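Long-range contacts in maltose/maltodextrin-binding protein (Thermus thermophilus, PDB 2GH9), which binds maltotriose in the cleft between its two lobes and probably delivers maltodextrins to an ABC transporter as a periplasmic binding protein: residues 156-160 against 262-266; 150-154 against 199-203; 162-166 against 252-256. One frame throughout, in Å; residues are numbered along the deposited sequence.

Contact 1: 156-160 against 262-266; sequences PYFNF and WGPFL. With GLC (alpha-D-glucopyranose), chain B; GLC (alpha-D-glucopyranose), chain C.
Build residues 156-160 as helix and bring residues 262-266 past them as an extended chain that becomes a strand at Phe265. The closest CA pair is Phe160 and Pro264, 6.1 Å apart. Phe265 (chi1 m, -79°) and Phe160 (chi1 t) both aim their CA-to-CB bonds across the gap. Their rings stack face to face, with centroids 3.9 Å apart and planes at 10°, and Phe160 CB reaches Phe265 CE2 at 3.4 Å. The edge of the Phe160 ring meets the Pro264 carbonyl carbon, Phe160 CD2 to Pro264 C at 3.9 Å. Tyr157, also chi1 t, sends its ring in from the side: its CD1 is 3.8 Å from Phe265 CD2, but those rings are slid apart and barely overlap. No direct hydrogen bond joins the segments; waters do. One water donates to Tyr157 O (2.7 Å) and accepts from Phe265 N (3.0 Å); another donates to Phe158 O (2.7 Å) and accepts from Trp262 NE1 (3.1 Å). Tyr157 lays one ring face over the chain C glucose, while Tyr157 CB touches O5 of the chain B glucose at 3.2 Å. The three rings form an aromatic cluster whose sugar-facing member, Tyr157, presents a face as is common in carbohydrate-binding sites.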
ATOM      1  N   PRO A 156      -5.772  -8.638  -3.499  1.00 21.95           N
ATOM      2  CA  PRO A 156      -6.907  -8.156  -2.667  1.00 21.42           C
ATOM      3  C   PRO A 156      -6.841  -6.666  -2.223  1.00 21.23           C
ATOM      4  O   PRO A 156      -7.850  -5.929  -2.283  1.00 20.60           O
ATOM      5  CB  PRO A 156      -6.882  -9.099  -1.450  1.00 21.02           C
ATOM      6  CG  PRO A 156      -5.543  -9.696  -1.426  1.00 21.69           C
ATOM      7  CD  PRO A 156      -4.974  -9.672  -2.810  1.00 21.85           C
ATOM      8  N   TYR A 157      -5.659  -6.234  -1.797  1.00 20.79           N
ATOM      9  CA  TYR A 157      -5.373  -4.791  -1.577  1.00 20.13           C
ATOM     10  C   TYR A 157      -5.734  -3.887  -2.778  1.00 19.17           C
ATOM     11  O   TYR A 157      -6.411  -2.879  -2.622  1.00 18.09           O
ATOM     12  CB  TYR A 157      -3.891  -4.630  -1.231  1.00 19.91           C
ATOM     13  CG  TYR A 157      -3.386  -3.210  -1.086  1.00 19.84           C
ATOM     14  CD1 TYR A 157      -3.410  -2.586   0.133  1.00 18.91           C
ATOM     15  CD2 TYR A 157      -2.835  -2.527  -2.179  1.00 19.50           C
ATOM     16  CE1 TYR A 157      -2.923  -1.312   0.297  1.00 20.42           C
ATOM     17  CE2 TYR A 157      -2.364  -1.251  -2.046  1.00 19.89           C
ATOM     18  CZ  TYR A 157      -2.397  -0.637  -0.785  1.00 19.71           C
ATOM     19  OH  TYR A 157      -1.930   0.645  -0.588  1.00 19.44           O
ATOM     20  N   PHE A 158      -5.292  -4.242  -3.979  1.00 19.51           N
ATOM     21  CA  PHE A 158      -5.575  -3.409  -5.170  1.00 19.27           C
ATOM     22  C   PHE A 158      -7.075  -3.307  -5.472  1.00 19.21           C
ATOM     23  O   PHE A 158      -7.574  -2.266  -5.925  1.00 18.99           O
ATOM     24  CB  PHE A 158      -4.829  -3.973  -6.384  1.00 19.63           C
ATOM     25  CG  PHE A 158      -3.402  -3.547  -6.467  1.00 19.18           C
ATOM     26  CD1 PHE A 158      -3.016  -2.576  -7.379  1.00 18.87           C
ATOM     27  CD2 PHE A 158      -2.449  -4.108  -5.650  1.00 19.24           C
ATOM     28  CE1 PHE A 158      -1.706  -2.185  -7.461  1.00 19.31           C
ATOM     29  CE2 PHE A 158      -1.137  -3.702  -5.722  1.00 19.25           C
ATOM     30  CZ  PHE A 158      -0.763  -2.757  -6.646  1.00 18.26           C
ATOM     31  N   ASN A 159      -7.789  -4.393  -5.185  1.00 19.01           N
ATOM     32  CA  ASN A 159      -9.228  -4.495  -5.419  1.00 19.08           C
ATOM     33  C   ASN A 159     -10.134  -3.976  -4.307  1.00 19.06           C
ATOM     34  O   ASN A 159     -11.337  -3.860  -4.525  1.00 18.14           O
ATOM     35  CB  ASN A 159      -9.601  -5.955  -5.706  1.00 19.88           C
ATOM     36  CG  ASN A 159      -9.230  -6.367  -7.091  1.00 19.39           C
ATOM     37  OD1 ASN A 159      -9.766  -5.832  -8.054  1.00 20.53           O
ATOM     38  ND2 ASN A 159      -8.282  -7.278  -7.211  1.00 20.06           N
ATOM     39  N   PHE A 160      -9.586  -3.667  -3.126  1.00 18.72           N
ATOM     40  CA  PHE A 160     -10.425  -3.211  -2.029  1.00 18.85           C
ATOM     41  C   PHE A 160     -11.362  -2.067  -2.429  1.00 19.41           C
ATOM     42  O   PHE A 160     -12.518  -2.057  -2.026  1.00 20.14           O
ATOM     43  CB  PHE A 160      -9.641  -2.827  -0.770  1.00 18.74           C
ATOM     44  CG  PHE A 160     -10.512  -2.181   0.271  1.00 19.52           C
ATOM     45  CD1 PHE A 160     -11.469  -2.932   0.946  1.00 19.32           C
ATOM     46  CD2 PHE A 160     -10.439  -0.816   0.519  1.00 19.34           C
ATOM     47  CE1 PHE A 160     -12.294  -2.342   1.880  1.00 19.65           C
ATOM     48  CE2 PHE A 160     -11.288  -0.223   1.443  1.00 20.18           C
ATOM     49  CZ  PHE A 160     -12.215  -0.992   2.122  1.00 19.94           C
ATOM     50  N   TRP A 262     -16.037   4.597  -5.291  1.00 20.40           N
ATOM     51  CA  TRP A 262     -14.749   3.952  -5.161  1.00 20.19           C
ATOM     52  C   TRP A 262     -13.925   4.650  -4.050  1.00 20.35           C
ATOM     53  O   TRP A 262     -13.882   5.872  -3.983  1.00 21.46           O
ATOM     54  CB  TRP A 262     -13.988   3.982  -6.472  1.00 19.97           C
ATOM     55  CG  TRP A 262     -12.579   3.433  -6.369  1.00 20.12           C
ATOM     56  CD1 TRP A 262     -12.199   2.128  -6.506  1.00 20.53           C
ATOM     57  CD2 TRP A 262     -11.362   4.180  -6.179  1.00 21.41           C
ATOM     58  NE1 TRP A 262     -10.847   2.011  -6.370  1.00 19.62           N
ATOM     59  CE2 TRP A 262     -10.303   3.248  -6.157  1.00 21.16           C
ATOM     60  CE3 TRP A 262     -11.071   5.541  -5.980  1.00 20.97           C
ATOM     61  CZ2 TRP A 262      -8.968   3.632  -5.986  1.00 20.52           C
ATOM     62  CZ3 TRP A 262      -9.730   5.923  -5.782  1.00 20.61           C
ATOM     63  CH2 TRP A 262      -8.704   4.977  -5.804  1.00 20.39           C
ATOM     64  N   GLY A 263     -13.275   3.860  -3.203  1.00 20.57           N
ATOM     65  CA  GLY A 263     -12.332   4.387  -2.214  1.00 19.98           C
ATOM     66  C   GLY A 263     -11.303   3.333  -1.843  1.00 19.28           C
ATOM     67  O   GLY A 263     -11.669   2.232  -1.410  1.00 19.60           O
ATOM     68  N   PRO A 264     -10.012   3.659  -1.978  1.00 18.79           N
ATOM     69  CA  PRO A 264      -8.951   2.674  -1.711  1.00 19.18           C
ATOM     70  C   PRO A 264      -8.562   2.572  -0.231  1.00 18.86           C
ATOM     71  O   PRO A 264      -8.929   3.439   0.546  1.00 19.13           O
ATOM     72  CB  PRO A 264      -7.766   3.252  -2.502  1.00 18.79           C
ATOM     73  CG  PRO A 264      -7.957   4.759  -2.326  1.00 18.77           C
ATOM     74  CD  PRO A 264      -9.454   4.971  -2.381  1.00 18.94           C
ATOM     75  N   PHE A 265      -7.789   1.538   0.125  1.00 18.57           N
ATOM     76  CA  PHE A 265      -7.047   1.529   1.378  1.00 19.29           C
ATOM     77  C   PHE A 265      -6.035   2.679   1.424  1.00 19.38           C
ATOM     78  O   PHE A 265      -5.396   2.998   0.426  1.00 19.97           O
ATOM     79  CB  PHE A 265      -6.254   0.227   1.569  1.00 19.10           C
ATOM     80  CG  PHE A 265      -7.064  -0.962   2.034  1.00 19.91           C
ATOM     81  CD1 PHE A 265      -7.889  -0.878   3.148  1.00 21.20           C
ATOM     82  CD2 PHE A 265      -6.920  -2.194   1.398  1.00 18.25           C
ATOM     83  CE1 PHE A 265      -8.586  -1.989   3.614  1.00 19.76           C
ATOM     84  CE2 PHE A 265      -7.610  -3.323   1.864  1.00 19.84           C
ATOM     85  CZ  PHE A 265      -8.454  -3.210   2.972  1.00 20.28           C
ATOM     86  N   LEU A 266      -5.907   3.290   2.597  1.00 19.66           N
ATOM     87  CA  LEU A 266      -4.802   4.168   2.924  1.00 19.86           C
ATOM     88  C   LEU A 266      -3.807   3.305   3.669  1.00 19.71           C
ATOM     89  O   LEU A 266      -4.177   2.490   4.529  1.00 20.66           O
ATOM     90  CB  LEU A 266      -5.264   5.376   3.756  1.00 20.65           C
ATOM     91  CG  LEU A 266      -6.418   6.164   3.113  1.00 22.95           C
ATOM     92  CD1 LEU A 266      -7.010   7.211   4.053  1.00 25.02           C
ATOM     93  CD2 LEU A 266      -5.990   6.823   1.800  1.00 25.72           C
TER
HETATM   94  C1  GLC B   3      -0.808  -4.789   1.214  1.00 21.41           C
HETATM   95  C2  GLC B   3      -0.508  -5.084   2.672  1.00 23.81           C
HETATM   96  C3  GLC B   3       0.165  -6.440   2.811  1.00 20.91           C
HETATM   97  C4  GLC B   3      -0.690  -7.497   2.123  1.00 22.87           C
HETATM   98  C5  GLC B   3      -1.000  -7.138   0.662  1.00 21.20           C
HETATM   99  C6  GLC B   3      -1.967  -8.118  -0.018  1.00 22.18           C
HETATM  100  O2  GLC B   3       0.331  -4.055   3.229  1.00 23.79           O
HETATM  101  O3  GLC B   3       0.329  -6.761   4.189  1.00 20.11           O
HETATM  102  O4  GLC B   3       0.007  -8.739   2.203  1.00 22.90           O
HETATM  103  O5  GLC B   3      -1.593  -5.837   0.609  1.00 20.90           O
HETATM  104  O6  GLC B   3      -1.832  -7.998  -1.439  1.00 25.43           O
HETATM  105  C1  GLC C   2       2.155  -1.983  -2.190  1.00 15.32           C
HETATM  106  C2  GLC C   2       1.731  -1.364  -0.871  1.00 15.94           C
HETATM  107  C3  GLC C   2       1.467  -2.485   0.159  1.00 16.40           C
HETATM  108  C4  GLC C   2       0.515  -3.554  -0.355  1.00 18.11           C
HETATM  109  C5  GLC C   2       0.971  -4.050  -1.725  1.00 17.70           C
HETATM  110  C6  GLC C   2      -0.062  -5.007  -2.332  1.00 18.26           C
HETATM  111  O2  GLC C   2       2.773  -0.517  -0.377  1.00 16.86           O
HETATM  112  O3  GLC C   2       0.977  -1.933   1.362  1.00 16.48           O
HETATM  113  O4  GLC C   2       0.459  -4.651   0.579  1.00 19.54           O
HETATM  114  O5  GLC C   2       1.179  -2.938  -2.626  1.00 14.21           O
HETATM  115  O6  GLC C   2       0.534  -5.938  -3.239  1.00 19.26           O
HETATM  116  O   HOH W   1      -6.429  -0.307  -1.881  1.00 16.28           O
HETATM  117  O   HOH W   2      -9.862  -0.886  -6.418  1.00 19.01           O

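Contact 2: 150-154 against 199-203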
ATOM      1  N   LEU A 150      -4.633  -1.789 -17.325  1.00 25.79           N
ATOM      2  CA  LEU A 150      -4.103  -2.973 -16.716  1.00 25.71           C
ATOM      3  C   LEU A 150      -3.851  -2.696 -15.237  1.00 24.82           C
ATOM      4  O   LEU A 150      -3.603  -1.559 -14.851  1.00 24.17           O
ATOM      5  CB  LEU A 150      -2.801  -3.406 -17.398  1.00 25.88           C
ATOM      6  CG  LEU A 150      -2.868  -3.947 -18.843  1.00 27.13           C
ATOM      7  CD1 LEU A 150      -1.439  -4.332 -19.327  1.00 26.82           C
ATOM      8  CD2 LEU A 150      -3.830  -5.137 -18.902  1.00 24.62           C
ATOM      9  N   TYR A 151      -3.928  -3.747 -14.436  1.00 24.29           N
ATOM     10  CA  TYR A 151      -3.588  -3.671 -13.005  1.00 24.40           C
ATOM     11  C   TYR A 151      -3.409  -5.073 -12.424  1.00 24.21           C
ATOM     12  O   TYR A 151      -3.765  -6.071 -13.064  1.00 23.95           O
ATOM     13  CB  TYR A 151      -4.645  -2.852 -12.212  1.00 23.81           C
ATOM     14  CG  TYR A 151      -5.877  -3.614 -11.760  1.00 23.96           C
ATOM     15  CD1 TYR A 151      -6.792  -4.099 -12.686  1.00 24.79           C
ATOM     16  CD2 TYR A 151      -6.151  -3.814 -10.403  1.00 22.03           C
ATOM     17  CE1 TYR A 151      -7.909  -4.793 -12.295  1.00 23.45           C
ATOM     18  CE2 TYR A 151      -7.285  -4.519  -9.991  1.00 23.44           C
ATOM     19  CZ  TYR A 151      -8.164  -5.000 -10.963  1.00 24.23           C
ATOM     20  OH  TYR A 151      -9.293  -5.682 -10.636  1.00 24.40           O
ATOM     21  N   ASN A 152      -2.871  -5.135 -11.208  1.00 23.45           N
ATOM     22  CA  ASN A 152      -2.692  -6.395 -10.491  1.00 23.72           C
ATOM     23  C   ASN A 152      -4.034  -6.980 -10.041  1.00 23.26           C
ATOM     24  O   ASN A 152      -4.393  -6.936  -8.877  1.00 22.83           O
ATOM     25  CB  ASN A 152      -1.724  -6.190  -9.311  1.00 23.29           C
ATOM     26  CG  ASN A 152      -1.224  -7.479  -8.728  1.00 24.20           C
ATOM     27  OD1 ASN A 152      -1.537  -8.580  -9.209  1.00 22.74           O
ATOM     28  ND2 ASN A 152      -0.414  -7.357  -7.664  1.00 25.31           N
ATOM     29  N   ILE A 153      -4.744  -7.584 -10.997  1.00 23.72           N
ATOM     30  CA  ILE A 153      -6.129  -7.998 -10.830  1.00 22.66           C
ATOM     31  C   ILE A 153      -6.388  -9.038  -9.744  1.00 23.14           C
ATOM     32  O   ILE A 153      -7.463  -9.067  -9.144  1.00 22.27           O
ATOM     33  CB  ILE A 153      -6.705  -8.458 -12.230  1.00 23.36           C
ATOM     34  CG1 ILE A 153      -8.200  -8.754 -12.174  1.00 22.66           C
ATOM     35  CG2 ILE A 153      -5.936  -9.651 -12.790  1.00 21.98           C
ATOM     36  CD1 ILE A 153      -8.849  -8.720 -13.561  1.00 22.47           C
ATOM     37  N   GLY A 154      -5.415  -9.906  -9.492  1.00 22.83           N
ATOM     38  CA  GLY A 154      -5.571 -10.917  -8.479  1.00 22.71           C
ATOM     39  C   GLY A 154      -5.339 -10.447  -7.062  1.00 22.29           C
ATOM     40  O   GLY A 154      -5.667 -11.154  -6.141  1.00 21.55           O
ATOM     41  N   ILE A 199     -15.056  -7.550 -10.906  1.00 25.63           N
ATOM     42  CA  ILE A 199     -13.676  -7.926 -11.200  1.00 26.03           C
ATOM     43  C   ILE A 199     -13.641  -8.976 -12.319  1.00 26.62           C
ATOM     44  O   ILE A 199     -12.882  -8.824 -13.268  1.00 26.51           O
ATOM     45  CB  ILE A 199     -12.871  -8.368  -9.954  1.00 25.89           C
ATOM     46  CG1 ILE A 199     -12.749  -7.209  -8.955  1.00 25.40           C
ATOM     47  CG2 ILE A 199     -11.472  -8.870 -10.377  1.00 24.92           C
ATOM     48  CD1 ILE A 199     -12.499  -7.621  -7.501  1.00 25.61           C
ATOM     49  N   LYS A 200     -14.484  -9.999 -12.242  1.00 27.26           N
ATOM     50  CA  LYS A 200     -14.630 -10.930 -13.389  1.00 28.94           C
ATOM     51  C   LYS A 200     -14.923 -10.217 -14.704  1.00 28.73           C
ATOM     52  O   LYS A 200     -14.289 -10.495 -15.730  1.00 28.78           O
ATOM     53  CB  LYS A 200     -15.714 -11.970 -13.135  1.00 28.91           C
ATOM     54  CG  LYS A 200     -15.272 -13.076 -12.254  1.00 31.47           C
ATOM     55  CD  LYS A 200     -16.418 -14.069 -11.943  1.00 31.57           C
ATOM     56  CE  LYS A 200     -16.774 -14.971 -13.130  1.00 34.43           C
ATOM     57  NZ  LYS A 200     -17.897 -15.892 -12.725  1.00 34.63           N
ATOM     58  N   ASP A 201     -15.862  -9.273 -14.653  1.00 29.39           N
ATOM     59  CA  ASP A 201     -16.299  -8.544 -15.837  1.00 28.92           C
ATOM     60  C   ASP A 201     -15.171  -7.765 -16.466  1.00 29.03           C
ATOM     61  O   ASP A 201     -15.184  -7.547 -17.667  1.00 27.99           O
ATOM     62  CB  ASP A 201     -17.462  -7.582 -15.521  1.00 29.40           C
ATOM     63  CG  ASP A 201     -18.759  -8.296 -15.165  1.00 30.64           C
ATOM     64  OD1 ASP A 201     -18.869  -9.529 -15.350  1.00 30.37           O
ATOM     65  OD2 ASP A 201     -19.691  -7.607 -14.685  1.00 31.87           O
ATOM     66  N   LEU A 202     -14.213  -7.308 -15.652  1.00 29.24           N
ATOM     67  CA  LEU A 202     -13.036  -6.596 -16.158  1.00 29.26           C
ATOM     68  C   LEU A 202     -12.264  -7.481 -17.152  1.00 29.18           C
ATOM     69  O   LEU A 202     -11.565  -6.986 -18.022  1.00 28.65           O
ATOM     70  CB  LEU A 202     -12.113  -6.137 -14.991  1.00 28.79           C
ATOM     71  CG  LEU A 202     -12.570  -4.919 -14.151  1.00 27.65           C
ATOM     72  CD1 LEU A 202     -11.622  -4.613 -12.986  1.00 25.78           C
ATOM     73  CD2 LEU A 202     -12.705  -3.678 -15.016  1.00 25.73           C
ATOM     74  N   ARG A 203     -12.388  -8.791 -17.000  1.00 30.60           N
ATOM     75  CA  ARG A 203     -11.761  -9.718 -17.943  1.00 31.44           C
ATOM     76  C   ARG A 203     -12.766 -10.222 -18.975  1.00 31.66           C
ATOM     77  O   ARG A 203     -12.550 -10.060 -20.148  1.00 32.28           O
ATOM     78  CB  ARG A 203     -11.140 -10.893 -17.206  1.00 31.47           C
ATOM     79  CG  ARG A 203     -10.431 -11.911 -18.106  1.00 31.43           C
ATOM     80  CD  ARG A 203      -9.639 -12.883 -17.249  1.00 31.76           C
ATOM     81  NE  ARG A 203      -8.435 -12.238 -16.716  1.00 32.31           N
ATOM     82  CZ  ARG A 203      -7.698 -12.695 -15.706  1.00 31.43           C
ATOM     83  NH1 ARG A 203      -8.022 -13.813 -15.081  1.00 34.22           N
ATOM     84  NH2 ARG A 203      -6.627 -12.018 -15.314  1.00 30.79           N
TER
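A charged group lying with one face over an aliphatic side chain is the oddity here: the guanidinium of Arg203 turns that face to Ile153 CD1, and Arg203 NH2 comes within 3.5 Å of Ile153 CG2. It belongs to largely apolar packing of a strand-to-helix connection on helix 189-204; the connection, between strand 149-150 and helix 156-166, is bent by an inverse gamma turn centred on Asn152 (phi/psi -70/77), with a weak Ile153 N to Tyr151 O bond of 2.7 Å. The N-H groups of Arg203 still find partners: NH1 hydrogen-bonds Ile356 O and NE hydrogen-bonds Val209 O. Ile153, the last residue of the turn, points its CA-to-CB bond at the helix. Ile153 CA and Ile199 CA are the nearest CA pair, 7.6 Å apart, and Ile153 CG1 meets Ile199 CG2 at 3.7 Å. Leu202, one helical turn on, also faces the loop. No hydrogen bond crosses between the segments. Tyr151 completes the contact with chi1 p: its CB leaves sideways, yet the phenol end swings in to the helix. The hydroxyl hydrogen-bonds Asn159 OD1 and also grazes the apolar surface, with Tyr151 OH 3.5 Å from Leu202 CD1 and Tyr151 CE1 3.8 Å from that same methyl.

Contact 3: 162-166 against 252-256; sequences FFKAF and FPVPP. Unlike the reference sequence in segment 252-256: Val254 (reference Ala).
Run residues 252-256 as an extended, polyproline II-like loop, every phi between about -59° and -76° and every psi between 130° and 152°, with all its peptide bonds trans. Lay it beside the helix of residues 162-166, which carries an internal Phe166 N to Phe162 O hydrogen bond of 3.1 Å. The register is set by two CA pairs, Ala165 with Val254 at 6.5 Å and Phe162 with Pro255 at 6.8 Å.

Phe252 comes first. With chi1 t it points toward the helix and offers its ring face to the edge of Phe162 (chi1 m) in an offset edge-to-face pair, centroids 5.3 Å apart and planes at 68°; Phe162 CE1 to Phe252 CE2 is 3.4 Å. Val254, which differs from the reference sequence, makes a looser touch, its CG1 4.2 Å from Ala165 CB. Pro255 then does most of the work, its CA-to-CB bond aimed at the helix and its ring among three side chains: Pro255 CG sits 3.5 Å from Phe162 CD1, Pro255 CD 3.6 Å from Ala165 CB, and Pro255 CB 3.9 Å from Phe166 CE2. Ala165 is small enough for the chain to come this close. Pro256 points its CA-to-CB bond away but presents its carbonyl to the edge of the Phe166 ring, Pro256 O to Phe166 CZ being 3.6 Å. No hydrogen bond crosses between the segments.

The proline-rich loop leaves edge strand 247-250 and threads between helices: helix 156-166 on these contacts, Phe198 of helix 189-204 against Pro255, and helix 131-141 meeting it through Phe134 and Trp131.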
ATOM      1  N   PHE A 162     -13.009  -1.425  -5.046  1.00 19.33           N
ATOM      2  CA  PHE A 162     -14.238  -1.984  -5.614  1.00 20.07           C
ATOM      3  C   PHE A 162     -15.114  -2.616  -4.511  1.00 20.16           C
ATOM      4  O   PHE A 162     -16.332  -2.490  -4.531  1.00 19.27           O
ATOM      5  CB  PHE A 162     -13.905  -3.016  -6.696  1.00 19.25           C
ATOM      6  CG  PHE A 162     -12.981  -2.505  -7.753  1.00 19.20           C
ATOM      7  CD1 PHE A 162     -13.142  -1.233  -8.277  1.00 19.43           C
ATOM      8  CD2 PHE A 162     -11.957  -3.316  -8.252  1.00 18.98           C
ATOM      9  CE1 PHE A 162     -12.281  -0.745  -9.256  1.00 19.88           C
ATOM     10  CE2 PHE A 162     -11.109  -2.852  -9.228  1.00 19.26           C
ATOM     11  CZ  PHE A 162     -11.258  -1.552  -9.731  1.00 18.38           C
ATOM     12  N   PHE A 163     -14.495  -3.263  -3.537  1.00 20.15           N
ATOM     13  CA  PHE A 163     -15.246  -3.801  -2.400  1.00 21.52           C
ATOM     14  C   PHE A 163     -15.925  -2.680  -1.581  1.00 21.56           C
ATOM     15  O   PHE A 163     -17.086  -2.813  -1.181  1.00 21.99           O
ATOM     16  CB  PHE A 163     -14.369  -4.711  -1.517  1.00 21.80           C
ATOM     17  CG  PHE A 163     -14.201  -6.118  -2.053  1.00 22.14           C
ATOM     18  CD1 PHE A 163     -14.849  -7.199  -1.447  1.00 23.84           C
ATOM     19  CD2 PHE A 163     -13.363  -6.367  -3.131  1.00 22.40           C
ATOM     20  CE1 PHE A 163     -14.674  -8.506  -1.921  1.00 22.34           C
ATOM     21  CE2 PHE A 163     -13.187  -7.674  -3.620  1.00 22.06           C
ATOM     22  CZ  PHE A 163     -13.849  -8.746  -2.991  1.00 21.88           C
ATOM     23  N   LYS A 164     -15.206  -1.578  -1.381  1.00 21.76           N
ATOM     24  CA  LYS A 164     -15.737  -0.371  -0.740  1.00 22.35           C
ATOM     25  C   LYS A 164     -16.896   0.258  -1.534  1.00 22.41           C
ATOM     26  O   LYS A 164     -17.965   0.528  -0.969  1.00 22.82           O
ATOM     27  CB  LYS A 164     -14.610   0.650  -0.504  1.00 21.96           C
ATOM     28  CG  LYS A 164     -15.046   1.896   0.271  1.00 23.08           C
ATOM     29  CD  LYS A 164     -13.858   2.618   0.892  1.00 23.80           C
ATOM     30  CE  LYS A 164     -14.311   3.737   1.809  1.00 24.78           C
ATOM     31  NZ  LYS A 164     -15.062   3.202   2.953  1.00 26.80           N
ATOM     32  N   ALA A 165     -16.711   0.448  -2.835  1.00 22.48           N
ATOM     33  CA  ALA A 165     -17.792   0.936  -3.683  1.00 23.62           C
ATOM     34  C   ALA A 165     -19.089   0.100  -3.492  1.00 24.19           C
ATOM     35  O   ALA A 165     -20.176   0.649  -3.299  1.00 24.50           O
ATOM     36  CB  ALA A 165     -17.367   0.949  -5.152  1.00 22.73           C
ATOM     37  N   PHE A 166     -18.961  -1.225  -3.515  1.00 25.18           N
ATOM     38  CA  PHE A 166     -20.123  -2.116  -3.425  1.00 25.37           C
ATOM     39  C   PHE A 166     -20.682  -2.304  -2.008  1.00 26.35           C
ATOM     40  O   PHE A 166     -21.742  -2.910  -1.848  1.00 26.87           O
ATOM     41  CB  PHE A 166     -19.823  -3.473  -4.066  1.00 25.65           C
ATOM     42  CG  PHE A 166     -19.813  -3.441  -5.566  1.00 25.53           C
ATOM     43  CD1 PHE A 166     -21.009  -3.305  -6.281  1.00 24.85           C
ATOM     44  CD2 PHE A 166     -18.634  -3.562  -6.268  1.00 24.00           C
ATOM     45  CE1 PHE A 166     -21.014  -3.277  -7.651  1.00 24.49           C
ATOM     46  CE2 PHE A 166     -18.637  -3.550  -7.645  1.00 26.61           C
ATOM     47  CZ  PHE A 166     -19.845  -3.394  -8.340  1.00 25.38           C
ATOM     48  N   PHE A 252     -10.088   6.411  -9.165  1.00 22.38           N
ATOM     49  CA  PHE A 252     -10.592   5.424 -10.081  1.00 22.62           C
ATOM     50  C   PHE A 252     -12.098   5.628 -10.171  1.00 22.55           C
ATOM     51  O   PHE A 252     -12.704   5.972  -9.190  1.00 22.71           O
ATOM     52  CB  PHE A 252     -10.256   4.015  -9.624  1.00 22.78           C
ATOM     53  CG  PHE A 252     -10.416   2.995 -10.714  1.00 22.83           C
ATOM     54  CD1 PHE A 252      -9.397   2.797 -11.652  1.00 23.83           C
ATOM     55  CD2 PHE A 252     -11.594   2.319 -10.866  1.00 22.15           C
ATOM     56  CE1 PHE A 252      -9.552   1.896 -12.678  1.00 23.18           C
ATOM     57  CE2 PHE A 252     -11.752   1.404 -11.892  1.00 23.26           C
ATOM     58  CZ  PHE A 252     -10.740   1.201 -12.799  1.00 22.20           C
ATOM     59  N   PRO A 253     -12.690   5.483 -11.368  1.00 22.70           N
ATOM     60  CA  PRO A 253     -14.148   5.546 -11.463  1.00 22.88           C
ATOM     61  C   PRO A 253     -14.890   4.505 -10.625  1.00 23.02           C
ATOM     62  O   PRO A 253     -14.390   3.404 -10.381  1.00 21.90           O
ATOM     63  CB  PRO A 253     -14.441   5.344 -12.957  1.00 23.06           C
ATOM     64  CG  PRO A 253     -13.185   4.947 -13.598  1.00 23.46           C
ATOM     65  CD  PRO A 253     -12.057   5.368 -12.696  1.00 23.05           C
ATOM     66  N   VAL A 254     -16.083   4.882 -10.181  1.00 22.89           N
ATOM     67  CA  VAL A 254     -16.903   4.009  -9.384  1.00 23.26           C
ATOM     68  C   VAL A 254     -17.436   2.930 -10.320  1.00 24.13           C
ATOM     69  O   VAL A 254     -17.934   3.246 -11.411  1.00 24.99           O
ATOM     70  CB  VAL A 254     -18.041   4.791  -8.689  1.00 23.20           C
ATOM     71  CG1 VAL A 254     -18.840   3.890  -7.717  1.00 22.98           C
ATOM     72  CG2 VAL A 254     -17.458   5.956  -7.944  1.00 19.95           C
ATOM     73  N   PRO A 255     -17.291   1.646  -9.919  1.00 24.98           N
ATOM     74  CA  PRO A 255     -17.779   0.559 -10.784  1.00 24.71           C
ATOM     75  C   PRO A 255     -19.297   0.662 -10.978  1.00 24.93           C
ATOM     76  O   PRO A 255     -19.999   1.176 -10.094  1.00 25.29           O
ATOM     77  CB  PRO A 255     -17.425  -0.714 -10.012  1.00 24.78           C
ATOM     78  CG  PRO A 255     -16.472  -0.314  -8.948  1.00 26.15           C
ATOM     79  CD  PRO A 255     -16.671   1.141  -8.678  1.00 24.83           C
ATOM     80  N   PRO A 256     -19.799   0.174 -12.118  1.00 24.63           N
ATOM     81  CA  PRO A 256     -21.228   0.199 -12.382  1.00 24.33           C
ATOM     82  C   PRO A 256     -21.976  -0.751 -11.427  1.00 23.86           C
ATOM     83  O   PRO A 256     -21.520  -1.865 -11.167  1.00 23.96           O
ATOM     84  CB  PRO A 256     -21.317  -0.277 -13.833  1.00 24.94           C
ATOM     85  CG  PRO A 256     -20.103  -1.138 -14.017  1.00 25.58           C
ATOM     86  CD  PRO A 256     -19.040  -0.484 -13.198  1.00 24.96           C
TER

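Helix 156-166 ties the three contacts together: residues 156-160 serve contact 1, residues 162-166 contact 3, and the loop leading into it serves contact 2. Contact 1 sits at the sugar, with Pro156, Tyr157 and Phe158 in the maltotriose pocket; the side chains of Tyr151 in contact 2 and Phe162 in contact 3 lie about 10 and 13 Å from a bound glucose. Asn159 joins contacts 1 and 2, through Asn159 OD1 to Tyr151 OH (2.6 Å) and Asn159 ND2 to Ile153 O (2.8 Å), both probable hydrogen bonds. Contact 3 nests within the loop closed by contact 1, their centres 9 Å apart, and Trp262 CZ3 packs 3.4 Å from Phe252 N. Phe162 meets contact 2, Phe162 CE2 lying 3.6 Å from Tyr151 OH.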